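Local coordinates for protein carbohydrate binding family 6 (Clostridium thermocellum, PDB 5A8C) that hydrolyses alpha-L-arabinofuranosides as a family 43 glycoside hydrolase with a five-bladed beta-propeller fold, probably removing arabinose from plant cell-wall polysaccharides, at residues Arg48-Cys53 with Ile71-Thr76; Thr83-Val88 with Ser131-Phe136; Pro207-Ala212 with Phe224-Asp229; Ser235-Met240 with Asn267-Val272. All blocks are in the same frame, centred on the assembly; numbering follows the deposited sequence. Where two conformers were deposited one is given.

Contact 1 of 4, residues Arg48-Cys53 with Ile71-Thr76; sequences RLYIYC and ITCIST
Residues Arg48-Cys53 and Ile71-Thr76 run antiparallel, their axes 4.5 Å apart at 161°, with hydrogen-bonded pairs at Leu49-Thr76, Ile51-Ile74 and Cys53-Thr72; Ile51 N reaches Ile74 O at 2.8 Å. The side chains of Tyr50, Tyr52, Cys73 and Ser75 share one face of the sheet. The slender Cys73 fits between two rings: SG, anti to the backbone N (chi1 176°), lies over the face of Tyr52, 4.0 Å from the ring centroid, and at the edge of Tyr50, 3.9 Å from CD2. Ser75 CB sits over the Tyr50 face, offset toward the rim, 3.9 Å from its centroid, a CH-pi contact. These are the two middle strands of a four-stranded antiparallel blade of the five-bladed propeller, flanked by strands 36-45 and 83-90. Arg48 takes Ser75 OG side-on with two nitrogens, NE and NH2, both 2.9 Å from the oxygen and with it in the guanidinium plane; Thr76 C lies over the centre of one guanidinium face. Serine suits the place: its short CB fits against the Tyr50 ring and its hydroxyl meets both Arg48 and His85. On the face carrying Leu49, Ile51 and Ile74, branched aliphatic groups suit the buried packing, with Ile51 CB 4.1 Å from Ile74 CG1.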
# COMPACT_ATOMS: atom_id res chain seq x y z
N ARG A 48 19.19 -1.18 0.11
CA ARG A 48 18.27 -2.20 0.56
C ARG A 48 16.86 -1.87 0.11
O ARG A 48 16.45 -0.70 0.02
CB ARG A 48 18.28 -2.28 2.09
CG ARG A 48 19.62 -2.72 2.66
CD ARG A 48 19.57 -2.93 4.16
NE ARG A 48 18.84 -4.12 4.52
CZ ARG A 48 19.36 -5.35 4.50
NH1 ARG A 48 20.61 -5.60 4.14
NH2 ARG A 48 18.57 -6.34 4.83
N LEU A 49 16.08 -2.92 -0.10
CA LEU A 49 14.64 -2.84 -0.34
C LEU A 49 13.93 -3.14 0.97
O LEU A 49 14.09 -4.25 1.52
CB LEU A 49 14.25 -3.83 -1.42
CG LEU A 49 12.76 -3.88 -1.78
CD1 LEU A 49 12.25 -2.57 -2.31
CD2 LEU A 49 12.48 -5.00 -2.75
N TYR A 50 13.19 -2.16 1.48
CA TYR A 50 12.41 -2.28 2.70
C TYR A 50 10.96 -2.43 2.31
O TYR A 50 10.43 -1.67 1.51
CB TYR A 50 12.56 -1.02 3.59
CG TYR A 50 13.93 -0.82 4.17
CD1 TYR A 50 14.93 -0.20 3.45
CD2 TYR A 50 14.20 -1.24 5.45
CE1 TYR A 50 16.20 -0.05 3.99
CE2 TYR A 50 15.48 -1.12 6.02
CZ TYR A 50 16.47 -0.51 5.27
OH TYR A 50 17.74 -0.35 5.80
N ILE A 51 10.29 -3.40 2.97
CA ILE A 51 8.84 -3.63 2.78
C ILE A 51 8.15 -3.45 4.12
O ILE A 51 8.58 -4.03 5.13
CB ILE A 51 8.55 -5.04 2.21
CG1 ILE A 51 9.30 -5.29 0.90
CG2 ILE A 51 7.05 -5.17 1.98
CD1 ILE A 51 9.13 -6.70 0.37
N TYR A 52 7.11 -2.61 4.11
CA TYR A 52 6.30 -2.33 5.29
C TYR A 52 4.94 -2.93 5.05
O TYR A 52 4.35 -2.71 3.97
CB TYR A 52 6.17 -0.78 5.48
CG TYR A 52 7.49 -0.12 5.69
CD1 TYR A 52 8.34 0.15 4.61
CD2 TYR A 52 7.95 0.23 6.94
CE1 TYR A 52 9.56 0.74 4.78
CE2 TYR A 52 9.18 0.83 7.14
CZ TYR A 52 10.00 1.06 6.05
OH TYR A 52 11.23 1.66 6.17
N CYS A 53 4.37 -3.57 6.06
CA CYS A 53 3.13 -4.31 5.88
C CYS A 53 2.19 -4.06 7.06
O CYS A 53 2.63 -3.90 8.20
CB CYS A 53 3.36 -5.82 5.84
SG CYS A 53 4.41 -6.36 4.48
N ILE A 71 2.62 -2.10 12.28
CA ILE A 71 3.22 -2.23 10.95
C ILE A 71 4.53 -3.02 11.08
O ILE A 71 5.41 -2.60 11.82
CB ILE A 71 3.50 -0.86 10.35
CG1 ILE A 71 2.26 -0.06 10.18
CG2 ILE A 71 4.31 -0.97 9.07
CD1 ILE A 71 1.30 -0.67 9.29
N THR A 72 4.66 -4.06 10.27
CA THR A 72 5.86 -4.89 10.20
C THR A 72 6.79 -4.36 9.14
O THR A 72 6.33 -3.90 8.10
CB THR A 72 5.43 -6.35 9.79
OG1 THR A 72 4.50 -6.85 10.73
CG2 THR A 72 6.62 -7.25 9.63
N CYS A 73 8.11 -4.48 9.35
CA CYS A 73 9.07 -4.11 8.29
C CYS A 73 10.06 -5.25 8.14
O CYS A 73 10.62 -5.76 9.14
CB CYS A 73 9.82 -2.85 8.69
SG CYS A 73 11.09 -2.31 7.58
N ILE A 74 10.33 -5.62 6.88
CA ILE A 74 11.40 -6.58 6.51
C ILE A 74 12.24 -5.90 5.43
O ILE A 74 11.78 -5.00 4.73
CB ILE A 74 10.82 -7.93 6.07
CG1 ILE A 74 10.08 -7.85 4.74
CG2 ILE A 74 9.99 -8.55 7.16
CD1 ILE A 74 9.60 -9.19 4.21
N SER A 75 13.48 -6.38 5.25
CA SER A 75 14.30 -5.80 4.19
C SER A 75 15.28 -6.79 3.66
O SER A 75 15.61 -7.81 4.27
CB SER A 75 15.05 -4.53 4.63
OG SER A 75 16.16 -4.86 5.47
N THR A 76 15.86 -6.43 2.51
CA THR A 76 16.88 -7.24 1.87
C THR A 76 17.85 -6.36 1.11
O THR A 76 17.50 -5.31 0.63
CB THR A 76 16.23 -8.23 0.90
OG1 THR A 76 17.20 -9.20 0.46
CG2 THR A 76 15.59 -7.56 -0.32

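Contact 2 of 4, residues Thr83-Val88 with Ser131-Phe136; sequences TDHGEV and SPTGPF
Thr133 sets its methyl on the imidazole of His85, and Val88 meets both Thr133 and Phe136. CG2 of Thr133 stands 3.6 Å from the His85 ring centroid, 18° off the normal, a CH-pi contact displaced toward the CG side of the ring, where CG2 comes within 3.4 Å of His85 CG. Threonine suits the place because its two branches do different work: CG2, anti to the carbonyl carbon, covers the ring, while OG1 lies near Ser131 OG. That serine oxygen also accepts from Thr133 N at 3.0 Å, closing an ST turn within the type I turn Ser131-Gly134. Val88 divides its methyls likewise. CG1, anti to the carbonyl carbon (chi1 -60°), presses on Thr133 O at 3.3 Å, whereas CG2 lies 3.9 Å from CD1 of Phe136, the two side chains lying side by side and pointing the same way. A nearly straight backbone bond, Phe136 N to Val88 O at 3.2 Å (166° at the hydrogen), fixes the spacing, and Val88 O also lies at the edge of the Phe136 ring. Gly134 has a positive phi, which favours glycine, and its CA lies 4.4 Å from Val88 O; a cis peptide follows before Pro135. The loop thus lies against outer blade strand 83-90, with Phe136 reaching strands 112-118 and 124-129 and Thr133 touching Tyr50 on strand 48-56.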
# COMPACT_ATOMS: atom_id res chain seq x y z
N THR A 83 15.68 -9.76 6.27
CA THR A 83 15.84 -9.45 7.68
C THR A 83 14.54 -8.96 8.25
O THR A 83 13.86 -8.11 7.67
CB THR A 83 16.92 -8.37 7.85
OG1 THR A 83 18.14 -8.86 7.28
CG2 THR A 83 17.12 -8.01 9.28
N ASP A 84 14.16 -9.49 9.40
CA ASP A 84 12.97 -9.08 10.14
C ASP A 84 13.31 -7.94 11.03
O ASP A 84 14.09 -8.09 11.97
CB ASP A 84 12.50 -10.29 10.93
CG ASP A 84 11.22 -10.08 11.70
OD1 ASP A 84 10.60 -9.00 11.60
OD2 ASP A 84 10.80 -11.05 12.39
N HIS A 85 12.70 -6.77 10.80
CA HIS A 85 12.89 -5.60 11.65
C HIS A 85 11.81 -5.43 12.69
O HIS A 85 11.77 -4.39 13.39
CB HIS A 85 13.04 -4.35 10.81
CG HIS A 85 14.15 -4.42 9.81
ND1 HIS A 85 15.48 -4.50 10.17
CD2 HIS A 85 14.14 -4.49 8.47
CE1 HIS A 85 16.21 -4.52 9.07
NE2 HIS A 85 15.44 -4.54 8.02
N GLY A 86 10.89 -6.40 12.82
CA GLY A 86 9.84 -6.32 13.80
C GLY A 86 8.75 -5.34 13.40
O GLY A 86 8.60 -4.98 12.21
N GLU A 87 7.97 -4.93 14.38
CA GLU A 87 6.93 -3.96 14.19
C GLU A 87 7.50 -2.61 14.52
O GLU A 87 7.89 -2.35 15.63
CB GLU A 87 5.65 -4.32 14.94
CG GLU A 87 4.78 -5.36 14.21
CD GLU A 87 5.43 -6.72 14.16
OE1 GLU A 87 5.60 -7.31 15.25
OE2 GLU A 87 5.75 -7.20 13.08
N VAL A 88 7.51 -1.71 13.53
CA VAL A 88 8.19 -0.43 13.58
C VAL A 88 7.28 0.74 13.91
O VAL A 88 7.78 1.82 14.17
CB VAL A 88 8.94 -0.16 12.24
CG1 VAL A 88 9.98 -1.24 12.00
CG2 VAL A 88 7.96 -0.03 11.06
N SER A 131 15.06 6.82 10.82
CA SER A 131 15.56 5.49 10.46
C SER A 131 14.48 4.74 9.71
O SER A 131 13.30 4.84 10.05
CB SER A 131 15.83 4.69 11.72
OG SER A 131 16.04 3.32 11.47
N PRO A 132 14.86 3.92 8.71
CA PRO A 132 13.86 3.10 8.06
C PRO A 132 13.17 2.14 8.97
O PRO A 132 12.08 1.64 8.67
CB PRO A 132 14.63 2.39 6.95
CG PRO A 132 16.06 2.32 7.49
CD PRO A 132 16.23 3.63 8.22
N THR A 133 13.81 1.79 10.10
CA THR A 133 13.27 0.81 11.00
C THR A 133 12.73 1.39 12.28
O THR A 133 12.40 0.67 13.24
CB THR A 133 14.28 -0.30 11.25
OG1 THR A 133 15.46 0.29 11.79
CG2 THR A 133 14.59 -1.03 9.97
N GLY A 134 12.52 2.71 12.32
CA GLY A 134 11.84 3.33 13.42
C GLY A 134 12.74 3.56 14.61
O GLY A 134 13.96 3.47 14.50
N PRO A 135 12.15 3.83 15.74
CA PRO A 135 10.73 3.96 15.99
C PRO A 135 10.05 5.03 15.16
O PRO A 135 10.68 6.09 14.96
CB PRO A 135 10.75 4.42 17.47
CG PRO A 135 12.08 4.02 18.00
CD PRO A 135 13.00 4.22 16.89
N PHE A 136 8.86 4.75 14.60
CA PHE A 136 8.06 5.78 13.98
C PHE A 136 7.12 6.38 14.96
O PHE A 136 6.48 5.67 15.75
CB PHE A 136 7.29 5.20 12.80
CG PHE A 136 8.13 4.87 11.57
CD1 PHE A 136 8.86 3.71 11.45
CD2 PHE A 136 8.18 5.78 10.52
CE1 PHE A 136 9.60 3.45 10.34
CE2 PHE A 136 8.92 5.52 9.39
CZ PHE A 136 9.65 4.35 9.30

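Contact 3 of 4, residues Pro207-Ala212 with Phe224-Asp229; sequences PRFFEA and FSYASD
A classic beta bulge joins segment Pro207-Ala212, which turns a corner at Glu211, to strand 221-228, beside the pocket of the propeller. Phe210 and Glu211 both face Ala227, whose carbonyl oxygen accepts from Phe210 N at 2.9 Å and from Glu211 N at 3.2 Å; Ala227 N returns a bond to Glu211 O. Alanine is small enough for this close approach, its CB 3.9 Å from that of Ala212. The Tyr226 hydroxyl donates to an in-plane lone pair of Pro207 O at 2.7 Å. Since proline has no backbone N-H, its carbonyl is the group through which the backbone of this residue can bond. Phe209 sets its ring edge against Tyr226 CB, CD1 at 3.6 Å, the two rings lying obliquely; Tyr226 CG, between the backbone N and carbonyl carbon (chi1 61°), also packs on CD1. Phe209 CE1 meets the edge of the Phe224 ring at CZ. Arg208 and Asp229 cross at about a right angle without a direct charge contact. A water accepts from Arg208 NH1 and lies 2.9 Å from Asp229 OD1, which is also hydrogen-bonded to Ser231 OG; a second water donates to Phe209 O and, at 2.7 Å, to Asp229 OD2. Arg208 NH2 forms its salt bridge with Glu238. Beyond the bulge, Glu211 OE1 hydrogen-bonds the amine of a bound Tris molecule, probably from the crystallisation liquor, and Ala212 N bonds Asp162 OD2. Acidic residues converging on such a pocket are consistent with the carboxylate-based active site of family 43 propellers.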
# COMPACT_ATOMS: atom_id res chain seq x y z
N PRO A 207 -12.42 2.58 -12.96
CA PRO A 207 -13.43 1.56 -13.06
C PRO A 207 -13.35 0.57 -11.90
O PRO A 207 -12.30 -0.03 -11.64
CB PRO A 207 -13.11 0.89 -14.40
CG PRO A 207 -12.35 1.86 -15.17
CD PRO A 207 -11.61 2.69 -14.20
N ARG A 208 -14.47 0.35 -11.23
CA ARG A 208 -14.58 -0.67 -10.23
C ARG A 208 -13.62 -0.46 -9.04
O ARG A 208 -13.25 -1.42 -8.36
CB ARG A 208 -14.46 -2.07 -10.86
CG ARG A 208 -15.62 -2.33 -11.83
CD ARG A 208 -15.37 -3.47 -12.82
NE ARG A 208 -14.30 -3.16 -13.76
CZ ARG A 208 -13.06 -3.61 -13.66
NH1 ARG A 208 -12.67 -4.40 -12.66
NH2 ARG A 208 -12.20 -3.19 -14.56
N PHE A 209 -13.21 0.77 -8.79
CA PHE A 209 -12.27 1.02 -7.70
C PHE A 209 -12.81 0.52 -6.37
O PHE A 209 -13.96 0.85 -5.98
CB PHE A 209 -12.00 2.55 -7.58
CG PHE A 209 -11.10 2.91 -6.45
CD1 PHE A 209 -9.73 2.65 -6.52
CD2 PHE A 209 -11.60 3.47 -5.30
CE1 PHE A 209 -8.89 2.97 -5.47
CE2 PHE A 209 -10.77 3.80 -4.26
CZ PHE A 209 -9.41 3.52 -4.32
N PHE A 210 -11.95 -0.18 -5.61
CA PHE A 210 -12.34 -0.72 -4.33
C PHE A 210 -11.44 -0.26 -3.20
O PHE A 210 -11.94 0.18 -2.17
CB PHE A 210 -12.40 -2.27 -4.43
CG PHE A 210 -13.07 -2.97 -3.31
CD1 PHE A 210 -14.45 -2.84 -3.08
CD2 PHE A 210 -12.35 -3.83 -2.49
CE1 PHE A 210 -15.08 -3.56 -2.08
CE2 PHE A 210 -12.97 -4.54 -1.44
CZ PHE A 210 -14.32 -4.42 -1.28
N GLU A 211 -10.13 -0.45 -3.35
CA GLU A 211 -9.22 0.02 -2.29
C GLU A 211 -7.79 0.05 -2.88
O GLU A 211 -7.62 -0.14 -4.08
CB GLU A 211 -9.38 -0.82 -1.00
CG GLU A 211 -9.05 -2.24 -1.26
CD GLU A 211 -9.59 -3.28 -0.19
OE1 GLU A 211 -9.98 -2.96 0.98
OE2 GLU A 211 -9.38 -4.47 -0.54
N ALA A 212 -6.81 0.33 -2.02
CA ALA A 212 -5.40 0.15 -2.42
C ALA A 212 -4.88 1.14 -3.46
O ALA A 212 -3.96 0.80 -4.21
CB ALA A 212 -5.07 -1.30 -2.81
N PHE A 224 -1.86 5.06 -12.11
CA PHE A 224 -2.74 4.92 -10.97
C PHE A 224 -3.18 3.45 -10.94
O PHE A 224 -3.87 2.99 -11.83
CB PHE A 224 -3.97 5.82 -11.08
CG PHE A 224 -4.88 5.66 -9.90
CD1 PHE A 224 -4.64 6.41 -8.75
CD2 PHE A 224 -5.92 4.77 -9.90
CE1 PHE A 224 -5.47 6.25 -7.65
CE2 PHE A 224 -6.70 4.59 -8.76
CZ PHE A 224 -6.46 5.35 -7.65
N SER A 225 -2.71 2.74 -9.92
CA SER A 225 -3.05 1.31 -9.76
C SER A 225 -3.87 1.12 -8.49
O SER A 225 -3.83 1.98 -7.58
CB SER A 225 -1.81 0.44 -9.83
OG SER A 225 -0.87 0.77 -8.84
N TYR A 226 -4.62 0.05 -8.43
CA TYR A 226 -5.61 -0.09 -7.38
C TYR A 226 -6.14 -1.51 -7.34
O TYR A 226 -5.97 -2.27 -8.33
CB TYR A 226 -6.77 0.88 -7.59
CG TYR A 226 -7.53 0.69 -8.88
CD1 TYR A 226 -7.06 1.21 -10.08
CD2 TYR A 226 -8.72 -0.00 -8.90
CE1 TYR A 226 -7.77 1.05 -11.25
CE2 TYR A 226 -9.46 -0.17 -10.07
CZ TYR A 226 -8.98 0.37 -11.26
OH TYR A 226 -9.71 0.29 -12.44
N ALA A 227 -6.80 -1.87 -6.26
CA ALA A 227 -7.54 -3.11 -6.18
C ALA A 227 -8.99 -2.86 -6.61
O ALA A 227 -9.65 -1.93 -6.11
CB ALA A 227 -7.49 -3.69 -4.78
N SER A 228 -9.46 -3.70 -7.52
CA SER A 228 -10.85 -3.59 -8.02
C SER A 228 -11.80 -4.31 -7.09
O SER A 228 -11.42 -5.06 -6.19
CB SER A 228 -10.95 -4.06 -9.45
OG SER A 228 -10.65 -5.42 -9.54
N ASP A 229 -13.10 -4.05 -7.33
CA ASP A 229 -14.14 -4.62 -6.51
C ASP A 229 -14.42 -6.10 -6.90
O ASP A 229 -13.69 -6.69 -7.66
CB ASP A 229 -15.33 -3.70 -6.54
CG ASP A 229 -16.03 -3.61 -7.89
OD1 ASP A 229 -15.93 -4.55 -8.70
OD2 ASP A 229 -16.69 -2.54 -8.11
O HOH W 1 -13.89 -5.52 -10.50
O HOH W 2 -16.46 -0.30 -6.58

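Contact 4 of 4, residues Ser235-Met240 with Asn267-Val272; sequences SKIEYM and NHHAIV. With CA (calcium ion), chain B.
The calcium site at the centre of the five-bladed propeller borders this contact, in which the start of strand 237-242 packs against the segment leading into strand 270-274. His268 NE2 binds the calcium ion at 2.5 Å, with five waters and one further atom from outside these segments, and its ND1 hydrogen-bonds the bound Tris; the side chain sets out away from Ser235-Met240. Its two neighbours, Asn267 and His269, start toward that segment and carry the packing. Ile237 puts CG2 over the centre of the His269 ring, 3.5 Å from the centroid and only 7° off the normal, a CH-pi contact. His269 CG, between the backbone N and carbonyl carbon (chi1 72°), comes within 3.5 Å of Ile237 CG2. Isoleucine suits this spot because its second branch, ending in CD1, reaches both Asn267 O (3.6 Å) and the ND1 side of the same ring. That nitrogen is buried with no polar partner in the model, whereas NE2 bonds Ser225 OG, which, with Ile237 on the ring face, would limit the ring's rotation. The Asn267 amide ND2 gives a nearly straight bond to Ser235 O, 3.1 Å long, from above the carbonyl plane but within its own amide plane; it bonds Pro257 O too. A water completes the join to Ser235, whose hydroxyl also bonds Ser228 O: it accepts from Asn267 N at 3.0 Å and donates to Ser235 OG at 2.9 Å.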
# COMPACT_ATOMS: atom_id res chain seq x y z
N SER A 235 -11.31 -9.58 -6.68
CA SER A 235 -10.52 -8.38 -6.80
C SER A 235 -9.19 -8.63 -7.52
O SER A 235 -8.46 -9.58 -7.19
CB SER A 235 -10.24 -7.85 -5.41
OG SER A 235 -9.44 -6.68 -5.41
N LYS A 236 -8.87 -7.76 -8.46
CA LYS A 236 -7.60 -7.77 -9.20
C LYS A 236 -6.90 -6.45 -8.98
O LYS A 236 -7.57 -5.43 -8.71
CB LYS A 236 -7.80 -8.08 -10.66
CG LYS A 236 -8.39 -9.45 -10.94
CD LYS A 236 -8.49 -9.83 -12.38
CE LYS A 236 -9.07 -11.22 -12.59
NZ LYS A 236 -9.18 -11.59 -14.02
N ILE A 237 -5.61 -6.41 -9.20
CA ILE A 237 -4.86 -5.15 -9.23
C ILE A 237 -4.92 -4.65 -10.67
O ILE A 237 -4.43 -5.34 -11.59
CB ILE A 237 -3.42 -5.30 -8.75
CG1 ILE A 237 -3.32 -5.97 -7.40
CG2 ILE A 237 -2.73 -3.93 -8.78
CD1 ILE A 237 -4.14 -5.33 -6.27
N GLU A 238 -5.56 -3.51 -10.85
CA GLU A 238 -5.79 -2.93 -12.17
C GLU A 238 -5.20 -1.54 -12.20
O GLU A 238 -4.70 -1.04 -11.20
CB GLU A 238 -7.27 -2.97 -12.51
CG GLU A 238 -7.86 -4.37 -12.24
CD GLU A 238 -9.23 -4.66 -12.80
OE1 GLU A 238 -9.56 -4.15 -13.90
OE2 GLU A 238 -9.96 -5.43 -12.19
N TYR A 239 -5.18 -0.90 -13.39
CA TYR A 239 -4.50 0.38 -13.47
C TYR A 239 -4.97 1.21 -14.65
O TYR A 239 -5.57 0.74 -15.62
CB TYR A 239 -2.97 0.22 -13.51
CG TYR A 239 -2.39 -0.19 -14.85
CD1 TYR A 239 -2.69 -1.45 -15.41
CD2 TYR A 239 -1.57 0.64 -15.57
CE1 TYR A 239 -2.19 -1.82 -16.63
CE2 TYR A 239 -1.05 0.28 -16.81
CZ TYR A 239 -1.34 -0.98 -17.31
OH TYR A 239 -0.86 -1.29 -18.57
N MET A 240 -4.62 2.49 -14.50
CA MET A 240 -4.83 3.53 -15.50
C MET A 240 -3.54 4.29 -15.72
O MET A 240 -2.68 4.32 -14.83
CB MET A 240 -5.88 4.53 -15.04
CG MET A 240 -7.17 3.95 -14.52
SD MET A 240 -8.44 5.19 -14.18
CE MET A 240 -7.76 6.14 -12.93
N ASN A 267 -6.78 -8.29 -2.20
CA ASN A 267 -5.59 -8.26 -3.05
C ASN A 267 -5.01 -6.85 -2.93
O ASN A 267 -5.78 -5.89 -3.11
CB ASN A 267 -6.05 -8.59 -4.49
CG ASN A 267 -4.98 -9.02 -5.47
OD1 ASN A 267 -3.78 -8.99 -5.21
ND2 ASN A 267 -5.45 -9.44 -6.65
N HIS A 268 -3.75 -6.68 -2.53
CA HIS A 268 -3.22 -5.35 -2.24
C HIS A 268 -1.74 -5.33 -2.57
O HIS A 268 -1.02 -6.26 -2.25
CB HIS A 268 -3.41 -5.04 -0.76
CG HIS A 268 -3.30 -3.56 -0.40
ND1 HIS A 268 -4.36 -2.89 0.15
CD2 HIS A 268 -2.28 -2.67 -0.47
CE1 HIS A 268 -3.95 -1.63 0.37
NE2 HIS A 268 -2.72 -1.46 -0.01
N HIS A 269 -1.29 -4.29 -3.23
CA HIS A 269 0.04 -4.26 -3.83
C HIS A 269 0.79 -2.95 -3.65
O HIS A 269 0.21 -1.88 -3.31
CB HIS A 269 -0.21 -4.42 -5.39
CG HIS A 269 -0.79 -3.18 -5.97
ND1 HIS A 269 -1.96 -2.61 -5.49
CD2 HIS A 269 -0.22 -2.27 -6.81
CE1 HIS A 269 -2.08 -1.42 -6.06
NE2 HIS A 269 -1.07 -1.20 -6.91
N ALA A 270 2.05 -3.00 -4.06
CA ALA A 270 2.86 -1.80 -4.32
C ALA A 270 3.76 -2.15 -5.51
O ALA A 270 4.13 -3.29 -5.72
CB ALA A 270 3.65 -1.32 -3.15
N ILE A 271 4.17 -1.12 -6.24
CA ILE A 271 5.10 -1.23 -7.38
C ILE A 271 6.37 -0.45 -7.07
O ILE A 271 6.26 0.72 -6.68
CB ILE A 271 4.42 -0.69 -8.67
CG1 ILE A 271 3.19 -1.52 -9.01
CG2 ILE A 271 5.40 -0.64 -9.80
CD1 ILE A 271 2.27 -0.98 -10.05
N VAL A 272 7.52 -1.08 -7.25
CA VAL A 272 8.75 -0.45 -6.84
C VAL A 272 9.88 -0.86 -7.79
O VAL A 272 9.95 -2.01 -8.22
CB VAL A 272 9.09 -0.81 -5.34
CG1 VAL A 272 9.37 -2.31 -5.16
CG2 VAL A 272 10.24 0.00 -4.79
CA CA B . -1.31 0.58 -0.26
O HOH W 3 -9.11 -6.48 -2.58
O HOH W 4 -1.67 0.06 -2.65
O HOH W 5 -2.24 1.93 1.58
O HOH W 6 -0.36 -0.42 1.74
O HOH W 7 -3.04 2.10 -1.07
O HOH W 8 0.05 2.52 -0.50

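The four contacts form two touching pairs; contact 3 lies across the chain's centre from contacts 1 and 2. Contacts 1 and 2, with centres 8 Å apart, share a blade in which strands 70-76 and 83-90 are neighbours; Tyr52 OH reaches Pro132 O at 2.6 Å and Ser75 OG reaches His85 NE2 at 2.7 Å. Contacts 3 and 4, 7 Å apart between centres, meet in another blade through Ser228 O and Ser235 OG at 2.7 Å. Contact 4 also touches contact 1, Val272 CG1 lying 4.1 Å from Leu49 CD1. Glu211 of contact 3 and His268 of contact 4 both bond the Tris molecule beside the calcium ion, whereas the side chain of Tyr52 in contact 1 is about 10 Å from that ion.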